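Local coordinates for protein nitroreductase (Desulfitobacterium hafniense, PDB 3PXV) that binds flavin mononucleotide and, as a member of the nitroreductase family, probably carries out flavin-dependent redox reactions as a two-subunit assembly, at residues V99-T104 with P108-C113; W48-V53 with G114-T119; T119-A124 with N131-Y136. All blocks are in the same frame, centred on the assembly; numbering follows the deposited sequence.

Interaction 1: V99-T104 with P108-C113; sequences VPIDPT and PALVDC. With FMN (flavin mononucleotide), chain E.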
loop_
_atom_site.group_PDB
_atom_site.type_symbol
_atom_site.label_atom_id
_atom_site.label_comp_id
_atom_site.label_asym_id
_atom_site.label_seq_id
_atom_site.Cartn_x
_atom_site.Cartn_y
_atom_site.Cartn_z
ATOM N N VAL B 99 -6.118 10.189 -4.733
ATOM C CA VAL B 99 -5.232 9.400 -5.586
ATOM C C VAL B 99 -6.014 8.689 -6.679
ATOM O O VAL B 99 -6.580 7.626 -6.464
ATOM C CB VAL B 99 -4.402 8.367 -4.800
ATOM C CG1 VAL B 99 -3.393 7.701 -5.730
ATOM C CG2 VAL B 99 -3.670 9.022 -3.685
ATOM N N PRO B 100 -6.116 9.319 -7.852
ATOM C CA PRO B 100 -6.787 8.647 -8.947
ATOM C C PRO B 100 -5.851 7.615 -9.579
ATOM O O PRO B 100 -4.637 7.694 -9.427
ATOM C CB PRO B 100 -7.060 9.794 -9.928
ATOM C CG PRO B 100 -5.921 10.698 -9.716
ATOM C CD PRO B 100 -5.729 10.690 -8.224
ATOM N N ILE B 101 -6.406 6.659 -10.297
ATOM C CA ILE B 101 -5.581 5.611 -10.869
ATOM C C ILE B 101 -6.045 5.253 -12.272
ATOM O O ILE B 101 -7.187 5.544 -12.657
ATOM C CB ILE B 101 -5.552 4.328 -9.966
ATOM C CG1 ILE B 101 -6.931 3.704 -9.807
ATOM C CG2 ILE B 101 -4.998 4.596 -8.579
ATOM C CD1 ILE B 101 -6.830 2.289 -9.226
ATOM N N ASP B 102 -5.136 4.643 -13.035
ATOM C CA ASP B 102 -5.420 4.181 -14.385
ATOM C C ASP B 102 -6.105 2.824 -14.203
ATOM O O ASP B 102 -5.506 1.912 -13.668
ATOM C CB ASP B 102 -4.115 4.049 -15.175
ATOM C CG ASP B 102 -4.330 3.693 -16.662
ATOM O OD1 ASP B 102 -5.448 3.342 -17.063
ATOM O OD2 ASP B 102 -3.350 3.782 -17.433
ATOM N N PRO B 103 -7.374 2.699 -14.592
ATOM C CA PRO B 103 -8.052 1.416 -14.429
ATOM C C PRO B 103 -7.658 0.309 -15.429
ATOM O O PRO B 103 -8.015 -0.837 -15.206
ATOM C CB PRO B 103 -9.528 1.788 -14.634
ATOM C CG PRO B 103 -9.499 2.967 -15.507
ATOM C CD PRO B 103 -8.286 3.737 -15.106
ATOM N N THR B 104 -6.961 0.652 -16.519
ATOM C CA THR B 104 -6.540 -0.339 -17.533
ATOM C C THR B 104 -5.269 -1.048 -17.073
ATOM O O THR B 104 -4.681 -1.832 -17.814
ATOM C CB THR B 104 -6.264 0.302 -18.932
ATOM O OG1 THR B 104 -5.056 1.070 -18.884
ATOM C CG2 THR B 104 -7.453 1.183 -19.410
ATOM N N PRO B 108 -2.771 -4.560 -10.563
ATOM C CA PRO B 108 -1.500 -3.947 -10.200
ATOM C C PRO B 108 -1.609 -2.454 -9.815
ATOM O O PRO B 108 -0.864 -1.999 -8.969
ATOM C CB PRO B 108 -0.628 -4.182 -11.455
ATOM C CG PRO B 108 -1.153 -5.452 -12.037
ATOM C CD PRO B 108 -2.641 -5.457 -11.727
ATOM N N ALA B 109 -2.532 -1.714 -10.430
ATOM C CA ALA B 109 -2.714 -0.290 -10.094
ATOM C C ALA B 109 -3.315 -0.072 -8.684
ATOM O O ALA B 109 -3.050 0.931 -8.045
ATOM C CB ALA B 109 -3.553 0.384 -11.139
ATOM N N LEU B 110 -4.126 -1.013 -8.219
ATOM C CA LEU B 110 -4.685 -0.940 -6.886
ATOM C C LEU B 110 -3.613 -1.210 -5.837
ATOM O O LEU B 110 -3.546 -0.486 -4.879
ATOM C CB LEU B 110 -5.882 -1.879 -6.735
ATOM C CG LEU B 110 -7.142 -1.356 -7.455
ATOM C CD1 LEU B 110 -8.161 -2.464 -7.565
ATOM C CD2 LEU B 110 -7.746 -0.171 -6.748
ATOM N N VAL B 111 -2.790 -2.240 -6.001
ATOM C CA VAL B 111 -1.680 -2.512 -5.075
ATOM C C VAL B 111 -0.824 -1.213 -4.952
ATOM O O VAL B 111 -0.671 -0.636 -3.851
ATOM C CB VAL B 111 -0.842 -3.722 -5.570
ATOM C CG1 VAL B 111 0.477 -3.839 -4.807
ATOM C CG2 VAL B 111 -1.684 -5.066 -5.527
ATOM N N ASP B 112 -0.363 -0.698 -6.093
ATOM C CA ASP B 112 0.402 0.534 -6.137
ATOM C C ASP B 112 -0.324 1.652 -5.414
ATOM O O ASP B 112 0.301 2.458 -4.703
ATOM C CB ASP B 112 0.673 0.983 -7.583
ATOM C CG ASP B 112 1.595 0.030 -8.344
ATOM O OD1 ASP B 112 2.307 -0.780 -7.721
ATOM O OD2 ASP B 112 1.624 0.090 -9.580
ATOM N N CYS B 113 -1.645 1.706 -5.594
ATOM C CA CYS B 113 -2.447 2.730 -4.965
ATOM C C CYS B 113 -2.338 2.658 -3.454
ATOM O O CYS B 113 -2.164 3.702 -2.798
ATOM C CB CYS B 113 -3.921 2.656 -5.402
ATOM S SG CYS B 113 -4.989 3.914 -4.592
HETATM N N1 FMN E . 10.741 -5.786 -9.094
HETATM C C2 FMN E . 11.272 -7.017 -9.467
HETATM O O2 FMN E . 12.474 -7.106 -9.768
HETATM N N3 FMN E . 10.447 -8.135 -9.492
HETATM C C4 FMN E . 9.100 -8.000 -9.154
HETATM O O4 FMN E . 8.393 -9.018 -9.188
HETATM C C4A FMN E . 8.569 -6.733 -8.778
HETATM N N5 FMN E . 7.238 -6.555 -8.427
HETATM C C5A FMN E . 6.817 -5.373 -7.817
HETATM C C6 FMN E . 5.544 -5.299 -7.241
HETATM C C7 FMN E . 5.083 -4.136 -6.614
HETATM C C7M FMN E . 3.718 -4.077 -5.997
HETATM C C8 FMN E . 5.919 -3.045 -6.579
HETATM C C8M FMN E . 5.476 -1.790 -5.921
HETATM C C9 FMN E . 7.197 -3.106 -7.155
HETATM C C9A FMN E . 7.669 -4.261 -7.777
HETATM N N10 FMN E . 8.948 -4.357 -8.382
HETATM C C10 FMN E . 9.421 -5.621 -8.755
HETATM C "C1'" FMN E . 9.966 -3.271 -8.249
HETATM C "C2'" FMN E . 9.679 -2.032 -9.087
HETATM O "O2'" FMN E . 10.326 -2.163 -10.331
HETATM C "C3'" FMN E . 10.221 -0.773 -8.374
HETATM O "O3'" FMN E . 9.440 -0.428 -7.232
HETATM C "C4'" FMN E . 10.258 0.419 -9.321
HETATM O "O4'" FMN E . 11.156 0.139 -10.381
HETATM C "C5'" FMN E . 10.628 1.719 -8.593
HETATM O "O5'" FMN E . 11.971 1.642 -8.192
HETATM P P FMN E . 12.380 1.788 -6.690
HETATM O O1P FMN E . 13.824 1.335 -6.680
HETATM O O2P FMN E . 11.634 0.816 -5.813
HETATM O O3P FMN E . 12.212 3.243 -6.289
#
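I101 forks at CB and meets the helix with both branches, the CG1-CD1 arm and the CG2 methyl. CD1 reaches CD2 of L110 at 3.6 Å, and the two side chains cross at about a right angle. CG2, meanwhile, rests 3.9 Å from CB of C113, one turn further along. This fork depends on the first torsion of I101 (chi1 62°), which sets CG1 between the backbone N and the carbonyl carbon and leaves CG2 beside the backbone N. The helix comes close at A109, whose CB lies 3.5 Å from the backbone O of D102; a methyl group is small enough for that place. C113 is slim too, and its SG also meets CG1 of V99 at 4.3 Å. Strand 99-101 and helix 108-113 run almost antiparallel, at 165°, as the chain doubles back from the sheet.

Just beyond the strand, OD1 of D102 accepts from both N and OG1 of T104, which approach from the same face of the carboxylate. The first bond makes an Asx turn that shapes the bend. Elsewhere on the helix, CG1 of V111 packs at 3.5 Å against the flavin methyl C7M, and D112 is held by the backbone N of G42 and a salt bridge to R45. L110 and V111 also pack on V111 and L110 of the second subunit, which supplies many of this flavin's polar partners.

No hydrogen bond joins the two segments. Cohesion therefore rests on apolar fit, while the carboxylates find their partners in the turn and beside the cofactor.

Interaction 2: W48-V53 with G114-T119; sequences WRVIVV and GILCQT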
loop_
_atom_site.group_PDB
_atom_site.type_symbol
_atom_site.label_atom_id
_atom_site.label_comp_id
_atom_site.label_asym_id
_atom_site.label_seq_id
_atom_site.Cartn_x
_atom_site.Cartn_y
_atom_site.Cartn_z
ATOM N N TRP B 48 -0.717 6.629 -11.132
ATOM C CA TRP B 48 -1.437 7.409 -10.169
ATOM C C TRP B 48 -1.098 8.876 -10.273
ATOM O O TRP B 48 -0.292 9.244 -11.119
ATOM C CB TRP B 48 -1.151 6.912 -8.764
ATOM C CG TRP B 48 0.236 6.380 -8.429
ATOM C CD1 TRP B 48 0.512 5.116 -8.092
ATOM C CD2 TRP B 48 1.472 7.108 -8.280
ATOM N NE1 TRP B 48 1.836 4.976 -7.776
ATOM C CE2 TRP B 48 2.445 6.191 -7.867
ATOM C CE3 TRP B 48 1.845 8.436 -8.446
ATOM C CZ2 TRP B 48 3.779 6.552 -7.643
ATOM C CZ3 TRP B 48 3.169 8.794 -8.224
ATOM C CH2 TRP B 48 4.114 7.857 -7.822
ATOM N N ARG B 49 -1.777 9.710 -9.484
ATOM C CA ARG B 49 -1.437 11.135 -9.351
ATOM C C ARG B 49 -1.684 11.507 -7.893
ATOM O O ARG B 49 -2.468 10.843 -7.214
ATOM C CB ARG B 49 -2.293 12.058 -10.226
ATOM C CG ARG B 49 -2.162 11.895 -11.719
ATOM C CD ARG B 49 -0.788 12.301 -12.252
ATOM N NE ARG B 49 -0.775 12.180 -13.714
ATOM C CZ ARG B 49 -0.654 11.032 -14.395
ATOM N NH1 ARG B 49 -0.531 9.871 -13.769
ATOM N NH2 ARG B 49 -0.671 11.048 -15.726
ATOM N N VAL B 50 -1.041 12.579 -7.433
ATOM C CA VAL B 50 -1.176 13.032 -6.048
ATOM C C VAL B 50 -1.810 14.427 -6.090
ATOM O O VAL B 50 -1.122 15.422 -6.362
ATOM C CB VAL B 50 0.197 13.025 -5.337
ATOM C CG1 VAL B 50 0.129 13.625 -3.936
ATOM C CG2 VAL B 50 0.726 11.616 -5.298
ATOM N N ILE B 51 -3.126 14.482 -5.851
ATOM C CA ILE B 51 -3.878 15.717 -5.902
ATOM C C ILE B 51 -4.167 16.189 -4.478
ATOM O O ILE B 51 -4.980 15.587 -3.780
ATOM C CB ILE B 51 -5.199 15.506 -6.698
ATOM C CG1 ILE B 51 -4.892 14.979 -8.095
ATOM C CG2 ILE B 51 -6.003 16.813 -6.805
ATOM C CD1 ILE B 51 -6.096 14.613 -8.864
ATOM N N VAL B 52 -3.496 17.259 -4.051
ATOM C CA VAL B 52 -3.673 17.812 -2.698
ATOM C C VAL B 52 -4.826 18.788 -2.750
ATOM O O VAL B 52 -4.681 19.887 -3.278
ATOM C CB VAL B 52 -2.398 18.568 -2.175
ATOM C CG1 VAL B 52 -2.689 19.228 -0.838
ATOM C CG2 VAL B 52 -1.208 17.621 -2.031
ATOM N N VAL B 53 -5.963 18.390 -2.194
ATOM C CA VAL B 53 -7.164 19.189 -2.250
ATOM C C VAL B 53 -7.351 19.984 -0.971
ATOM O O VAL B 53 -7.354 19.421 0.096
ATOM C CB VAL B 53 -8.413 18.302 -2.491
ATOM C CG1 VAL B 53 -9.646 19.172 -2.672
ATOM C CG2 VAL B 53 -8.213 17.437 -3.705
ATOM N N GLY B 114 -2.435 1.441 -2.909
ATOM C CA GLY B 114 -2.342 1.217 -1.465
ATOM C C GLY B 114 -0.953 1.519 -0.937
ATOM O O GLY B 114 -0.794 2.023 0.158
ATOM N N ILE B 115 0.059 1.201 -1.746
ATOM C CA ILE B 115 1.436 1.495 -1.391
ATOM C C ILE B 115 1.609 2.981 -1.209
ATOM O O ILE B 115 2.259 3.419 -0.275
ATOM C CB ILE B 115 2.388 1.013 -2.464
ATOM C CG1 ILE B 115 2.437 -0.520 -2.420
ATOM C CG2 ILE B 115 3.778 1.641 -2.267
ATOM C CD1 ILE B 115 3.354 -1.184 -3.439
ATOM N N LEU B 116 1.021 3.772 -2.099
ATOM C CA LEU B 116 1.178 5.204 -2.007
ATOM C C LEU B 116 0.350 5.804 -0.855
ATOM O O LEU B 116 0.836 6.707 -0.143
ATOM C CB LEU B 116 0.853 5.835 -3.347
ATOM C CG LEU B 116 0.941 7.355 -3.548
ATOM C CD1 LEU B 116 1.255 7.665 -4.985
ATOM C CD2 LEU B 116 -0.367 8.042 -3.093
ATOM N N CYS B 117 -0.881 5.314 -0.657
ATOM C CA CYS B 117 -1.720 5.860 0.406
ATOM C C CYS B 117 -1.108 5.621 1.769
ATOM O O CYS B 117 -1.182 6.490 2.620
ATOM C CB CYS B 117 -3.167 5.377 0.305
ATOM S SG CYS B 117 -3.968 6.164 -1.137
ATOM N N GLN B 118 -0.484 4.458 1.972
ATOM C CA GLN B 118 0.206 4.164 3.244
ATOM C C GLN B 118 1.416 5.087 3.377
ATOM O O GLN B 118 1.687 5.597 4.456
ATOM C CB GLN B 118 0.601 2.681 3.360
ATOM C CG GLN B 118 1.360 2.290 4.616
ATOM C CD GLN B 118 0.594 2.474 5.924
ATOM O OE1 GLN B 118 -0.406 3.148 5.970
ATOM N NE2 GLN B 118 1.091 1.876 7.001
ATOM N N THR B 119 2.131 5.335 2.288
ATOM C CA THR B 119 3.276 6.247 2.366
ATOM C C THR B 119 2.812 7.638 2.829
ATOM O O THR B 119 3.449 8.275 3.681
ATOM C CB THR B 119 3.975 6.343 1.054
ATOM O OG1 THR B 119 4.357 5.028 0.644
ATOM C CG2 THR B 119 5.206 7.245 1.170
#
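W48 and L116 keep their CA atoms 8.8 Å apart, the closest CA pair across the two segments, and the space between is bridged by side chains alone. L116 extends one methyl, CD1, over the face of the indole: it stands 3.4 Å from the centroid of the six-membered ring and 16° off the ring normal, a CH-pi contact. With CG anti to the backbone N (chi1 -180°), the leucine stretches outward from its helix, and the same methyl also meets CG2 of V50 at 4.0 Å. A broad aromatic plate suits this place because a single methyl can rest on it with close contact to many ring carbons. An alanine at W48 removes the indole under CD1 of L116 and would probably leave a gap between loop and helix, with the methyl free to shift. The backbone O of W48 is taken by NH1 of R49 at 2.7 Å, in the guanidinium plane.

V99 of strand 95-101 touches both W48 and L116, while V50 also packs on A33 and A36 of helix 26-36. Within the sheet, strand 50-53 runs antiparallel beside 95-101, and it also pairs in parallel with a strand of the second subunit, so the sheet continues across the interface.

Interaction 3: T119-A124 with N131-Y136; sequences TIALAA and NIMCGY. With FMN (flavin mononucleotide), chain F.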
loop_
_atom_site.group_PDB
_atom_site.type_symbol
_atom_site.label_atom_id
_atom_site.label_comp_id
_atom_site.label_asym_id
_atom_site.label_seq_id
_atom_site.Cartn_x
_atom_site.Cartn_y
_atom_site.Cartn_z
ATOM N N THR B 119 2.131 5.335 2.288
ATOM C CA THR B 119 3.276 6.247 2.366
ATOM C C THR B 119 2.812 7.638 2.829
ATOM O O THR B 119 3.449 8.275 3.681
ATOM C CB THR B 119 3.975 6.343 1.054
ATOM O OG1 THR B 119 4.357 5.028 0.644
ATOM C CG2 THR B 119 5.206 7.245 1.170
ATOM N N ILE B 120 1.675 8.090 2.301
ATOM C CA ILE B 120 1.087 9.348 2.743
ATOM C C ILE B 120 0.773 9.296 4.251
ATOM O O ILE B 120 1.185 10.183 5.014
ATOM C CB ILE B 120 -0.240 9.680 1.992
ATOM C CG1 ILE B 120 0.036 9.929 0.509
ATOM C CG2 ILE B 120 -0.930 10.878 2.668
ATOM C CD1 ILE B 120 -1.175 10.235 -0.347
ATOM N N ALA B 121 0.053 8.255 4.672
ATOM C CA ALA B 121 -0.396 8.173 6.057
ATOM C C ALA B 121 0.783 8.166 7.013
ATOM O O ALA B 121 0.765 8.871 8.031
ATOM C CB ALA B 121 -1.315 6.944 6.282
ATOM N N LEU B 122 1.818 7.397 6.685
ATOM C CA LEU B 122 2.996 7.344 7.555
ATOM C C LEU B 122 3.730 8.680 7.552
ATOM O O LEU B 122 4.147 9.177 8.614
ATOM C CB LEU B 122 3.930 6.164 7.201
ATOM C CG LEU B 122 3.306 4.782 7.411
ATOM C CD1 LEU B 122 4.303 3.692 7.107
ATOM C CD2 LEU B 122 2.769 4.600 8.829
ATOM N N ALA B 123 3.874 9.287 6.375
ATOM C CA ALA B 123 4.532 10.607 6.316
ATOM C C ALA B 123 3.755 11.644 7.146
ATOM O O ALA B 123 4.334 12.404 7.901
ATOM C CB ALA B 123 4.726 11.070 4.871
ATOM N N ALA B 124 2.436 11.643 7.032
ATOM C CA ALA B 124 1.620 12.599 7.772
ATOM C C ALA B 124 1.767 12.373 9.274
ATOM O O ALA B 124 1.926 13.323 10.068
ATOM C CB ALA B 124 0.169 12.479 7.354
ATOM N N ASN B 131 -4.595 11.710 10.143
ATOM C CA ASN B 131 -5.054 11.258 8.841
ATOM C C ASN B 131 -5.966 10.033 8.905
ATOM O O ASN B 131 -6.097 9.379 9.945
ATOM C CB ASN B 131 -3.838 10.901 7.990
ATOM C CG ASN B 131 -2.975 9.828 8.625
ATOM O OD1 ASN B 131 -3.214 8.637 8.409
ATOM N ND2 ASN B 131 -1.995 10.237 9.464
ATOM N N ILE B 132 -6.594 9.735 7.770
ATOM C CA ILE B 132 -7.396 8.546 7.618
ATOM C C ILE B 132 -7.576 8.244 6.128
ATOM O O ILE B 132 -7.837 9.169 5.345
ATOM C CB ILE B 132 -8.797 8.678 8.270
ATOM C CG1 ILE B 132 -9.495 7.325 8.264
ATOM C CG2 ILE B 132 -9.701 9.712 7.517
ATOM C CD1 ILE B 132 -10.877 7.331 8.919
HETATM N N MSE B 133 -7.431 6.959 5.751
HETATM C CA MSE B 133 -7.726 6.493 4.389
HETATM C C MSE B 133 -9.245 6.546 4.226
HETATM O O MSE B 133 -9.999 6.102 5.094
HETATM C CB MSE B 133 -7.232 5.059 4.147
HETATM C CG MSE B 133 -5.954 4.922 3.289
HETATM SE SE MSE B 133 -4.373 5.478 4.156
HETATM C CE MSE B 133 -3.719 3.772 4.632
ATOM N N CYS B 134 -9.722 7.095 3.125
ATOM C CA CYS B 134 -11.147 7.214 2.983
ATOM C C CYS B 134 -11.535 6.796 1.610
ATOM O O CYS B 134 -11.317 7.510 0.663
ATOM C CB CYS B 134 -11.568 8.634 3.268
ATOM S SG CYS B 134 -13.281 8.921 3.122
ATOM N N GLY B 135 -12.111 5.613 1.510
ATOM C CA GLY B 135 -12.585 5.090 0.240
ATOM C C GLY B 135 -13.921 5.704 -0.125
ATOM O O GLY B 135 -14.344 5.622 -1.294
ATOM N N TYR B 136 -14.577 6.311 0.876
ATOM C CA TYR B 136 -15.895 6.917 0.686
ATOM C C TYR B 136 -15.874 8.164 -0.197
ATOM O O TYR B 136 -16.892 8.510 -0.789
ATOM C CB TYR B 136 -16.636 7.179 2.017
ATOM C CG TYR B 136 -17.375 5.986 2.613
ATOM C CD1 TYR B 136 -18.009 5.034 1.816
ATOM C CD2 TYR B 136 -17.535 5.876 3.987
ATOM C CE1 TYR B 136 -18.710 3.978 2.377
ATOM C CE2 TYR B 136 -18.243 4.839 4.554
ATOM C CZ TYR B 136 -18.838 3.895 3.754
ATOM O OH TYR B 136 -19.535 2.870 4.350
HETATM N N1 FMN F . -12.490 4.534 7.591
HETATM C C2 FMN F . -13.582 5.372 7.467
HETATM O O2 FMN F . -14.113 5.900 8.442
HETATM N N3 FMN F . -14.095 5.625 6.225
HETATM C C4 FMN F . -13.555 5.063 5.094
HETATM O O4 FMN F . -14.071 5.329 4.019
HETATM C C4A FMN F . -12.451 4.218 5.219
HETATM N N5 FMN F . -11.872 3.638 4.127
HETATM C C5A FMN F . -10.646 3.030 4.234
HETATM C C6 FMN F . -9.952 2.679 3.073
HETATM C C7 FMN F . -8.707 2.068 3.145
HETATM C C7M FMN F . -8.009 1.719 1.887
HETATM C C8 FMN F . -8.157 1.798 4.388
HETATM C C8M FMN F . -6.830 1.146 4.531
HETATM C C9 FMN F . -8.844 2.150 5.555
HETATM C C9A FMN F . -10.105 2.774 5.484
HETATM N N10 FMN F . -10.822 3.130 6.613
HETATM C C10 FMN F . -11.918 3.958 6.481
HETATM C "C1'" FMN F . -10.104 3.145 7.931
HETATM C "C2'" FMN F . -10.162 1.763 8.558
HETATM O "O2'" FMN F . -11.440 1.594 9.139
HETATM C "C3'" FMN F . -9.040 1.627 9.584
HETATM O "O3'" FMN F . -7.775 1.746 8.968
HETATM C "C4'" FMN F . -9.115 0.272 10.267
HETATM O "O4'" FMN F . -10.326 0.244 10.959
HETATM C "C5'" FMN F . -7.953 0.032 11.230
HETATM O "O5'" FMN F . -7.914 1.056 12.206
HETATM P P FMN F . -6.656 2.047 12.318
HETATM O O1P FMN F . -7.022 3.100 13.314
HETATM O O2P FMN F . -6.321 2.730 10.978
HETATM O O3P FMN F . -5.543 1.189 12.820
#
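The carboxamide of N131 turns one face to the helix, and the atoms of A121 and A124 that meet it all lie on that side of its plane. CB of A121 comes to 3.3 Å from OD1, and CB of A124 to 3.8 Å from ND2. Two torsions give this broadside pose: chi1 of 58° folds the group back between the backbone N and the carbonyl carbon, and chi2 of 88° turns the amide flat toward the helix. The small methyls of A121 and A124 suit so near an approach of helix and strand; bulkier side chains would probably push them apart. The amide is buried, yet its ND2 is well used, donating to OG1 of T125 and to the backbone O of I129.

The second flat group is the flavin. One face of it is covered by the strand and what follows: CB of M133, a selenomethionine, sits over the dimethylbenzene ring, 3.4 Å from C8; the backbone O of M133 lies 3.1 Å from C4A; and CD1 of I132 is near N1. At the edge, flavin O4 receives weak hydrogen bonds from the backbone N of G135 and of Y136. The bent M133 chain sends SE back to CB of A121, 4.0 Å away, thereby joining cofactor and helix.

Helix 119-124 and strand 131-133 run antiparallel, at 169° with axes 8.6 Å apart. I120 and A124 lean on strand 161-169, the strand's neighbour in the sheet, and also on helix 26-36. Across the dimer, L122 meets L122 of the second subunit, and M133 packs on P40 of that subunit.

Following the chain, 48-53 comes first, and its partner 114-119 arrives sixty residues later, so interaction 2 closes the long loop. Within that loop interaction 1 closes a much shorter one, a tight return from strand 95-101 into helix 106-126. Interaction 3 follows in series: it shares T119 with interaction 2 and closes the short turn from the end of the same helix to strand 130-133. None of the loops cross. Successive lengths of one helix thus meet the inner strand 95-101, then region 48-53 and strand 130-133, at the two outermost strands of the sheet within this chain. V99 packs on L116 to join interactions 1 and 2, and M133 meets C117 and Q118 to join 2 and 3.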